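Local coordinates for envelope polyprotein (Puumala orthohantavirus, PDB 5FXU) that forms the Gn ectodomain of the hantaviral surface glycoprotein, which probably acts with its partner Gc in host-cell attachment and entry, at residues A[282-287]-A[292-297]. Sequence-based numbering, arbitrary orientation.
Sequences KVTGKA and SSDTIQ
Gly285 and the pair Thr295–Ile296 form a classic beta bulge where strands 278-285 and 296-302 of a beta hairpin meet its connecting loop. Gly285 O is gripped twice, by Thr295 N at 2.9 Å, lying in the carbonyl plane, and more loosely by Ile296 N at 3.3 Å, tilted from that plane. Gly285 N returns a bond to Ile296 O (3.0 Å), completing the antiparallel hydrogen-bonded pair. On the loop side of the bulge, Thr295 OG1 donates to Ala287 O at 2.6 Å; with chi1 at 56° the hydroxyl sits between its own backbone N and carbonyl carbon, turned toward 282-287. Towards the strands, Thr284 OG1 donates to Asp294 OD2 (2.7 Å), reaching the carboxylate from 50° above its plane, the two side chains crossing nearly at right angles. The extended Lys286 chain passes at a slant across Asp294, with Lys286 CG 3.5 Å from Asp294 OD1, while the lysine's terminal amine remains too far from the carboxylate for a salt bridge. Thr284 also pairs with Gln297 in the non-hydrogen-bonded position; the amide of Gln297 leads away to Glu330. On the opposite face of the hairpin, Ile296 packs against Trp60 and Ile322, joining the hairpin to strands 54-64 and 321-323. Within the hairpin, Ile296 CG2 lies over the Gly285 carbonyl, 3.4 Å from its O, and reaches Ala287 CB at 4.3 Å.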
# COMPACT_ATOMS: atom_id res chain seq x y z
N LYS A 282 -12.73 -17.75 12.17
CA LYS A 282 -13.50 -16.86 11.29
C LYS A 282 -14.37 -15.85 12.05
O LYS A 282 -15.05 -16.21 13.00
CB LYS A 282 -14.34 -17.67 10.31
CG LYS A 282 -13.46 -18.46 9.36
CD LYS A 282 -14.18 -19.60 8.63
CE LYS A 282 -13.19 -20.72 8.31
NZ LYS A 282 -13.61 -21.50 7.11
N VAL A 283 -14.34 -14.60 11.60
CA VAL A 283 -15.18 -13.56 12.15
C VAL A 283 -15.88 -12.76 11.07
O VAL A 283 -15.40 -12.65 9.94
CB VAL A 283 -14.40 -12.62 13.10
CG1 VAL A 283 -13.96 -13.36 14.35
CG2 VAL A 283 -13.20 -11.99 12.40
N THR A 284 -17.01 -12.17 11.43
CA THR A 284 -17.76 -11.32 10.54
C THR A 284 -18.08 -10.03 11.25
O THR A 284 -17.92 -9.92 12.47
CB THR A 284 -19.05 -12.00 10.08
OG1 THR A 284 -19.84 -12.35 11.24
CG2 THR A 284 -18.75 -13.26 9.28
N GLY A 285 -18.53 -9.05 10.49
CA GLY A 285 -18.89 -7.77 11.09
C GLY A 285 -19.60 -6.84 10.15
O GLY A 285 -19.76 -7.16 8.97
N LYS A 286 -19.99 -5.68 10.68
CA LYS A 286 -20.75 -4.68 9.95
C LYS A 286 -19.91 -3.47 9.60
O LYS A 286 -19.41 -2.77 10.49
CB LYS A 286 -21.93 -4.23 10.77
CG LYS A 286 -22.80 -5.38 11.27
CD LYS A 286 -23.79 -4.89 12.31
CE LYS A 286 -24.82 -5.97 12.60
NZ LYS A 286 -25.63 -5.60 13.79
N ALA A 287 -19.74 -3.23 8.30
CA ALA A 287 -18.99 -2.09 7.81
C ALA A 287 -19.80 -1.41 6.71
O ALA A 287 -20.07 -2.04 5.70
CB ALA A 287 -17.65 -2.53 7.29
N SER A 292 -27.27 -3.21 8.87
CA SER A 292 -28.09 -4.09 9.69
C SER A 292 -27.56 -5.53 9.68
O SER A 292 -27.78 -6.27 10.63
CB SER A 292 -29.55 -4.04 9.23
OG SER A 292 -29.61 -4.23 7.83
N SER A 293 -26.90 -5.92 8.59
CA SER A 293 -26.29 -7.24 8.45
C SER A 293 -24.81 -7.11 8.15
O SER A 293 -24.32 -6.04 7.78
CB SER A 293 -26.97 -8.01 7.33
OG SER A 293 -28.30 -8.27 7.74
N ASP A 294 -24.12 -8.24 8.28
CA ASP A 294 -22.69 -8.31 8.06
C ASP A 294 -22.29 -8.08 6.62
O ASP A 294 -22.91 -8.61 5.72
CB ASP A 294 -22.16 -9.66 8.50
CG ASP A 294 -22.16 -9.83 10.01
OD1 ASP A 294 -22.26 -8.83 10.76
OD2 ASP A 294 -22.05 -11.00 10.43
N THR A 295 -21.25 -7.27 6.43
CA THR A 295 -20.75 -6.89 5.11
C THR A 295 -19.28 -7.22 4.92
O THR A 295 -18.73 -6.97 3.86
CB THR A 295 -20.96 -5.39 4.88
OG1 THR A 295 -20.33 -4.65 5.93
CG2 THR A 295 -22.45 -5.06 4.86
N ILE A 296 -18.65 -7.79 5.94
CA ILE A 296 -17.22 -8.09 5.90
C ILE A 296 -16.92 -9.36 6.70
O ILE A 296 -17.61 -9.65 7.67
CB ILE A 296 -16.40 -6.88 6.43
CG1 ILE A 296 -14.93 -7.02 6.02
CG2 ILE A 296 -16.58 -6.69 7.94
CD1 ILE A 296 -14.07 -5.87 6.47
N GLN A 297 -15.92 -10.10 6.26
CA GLN A 297 -15.42 -11.25 7.01
C GLN A 297 -13.90 -11.27 7.02
O GLN A 297 -13.24 -10.53 6.29
CB GLN A 297 -15.96 -12.57 6.44
CG GLN A 297 -15.37 -12.91 5.09
CD GLN A 297 -16.05 -14.09 4.40
OE1 GLN A 297 -17.21 -14.38 4.65
NE2 GLN A 297 -15.33 -14.74 3.49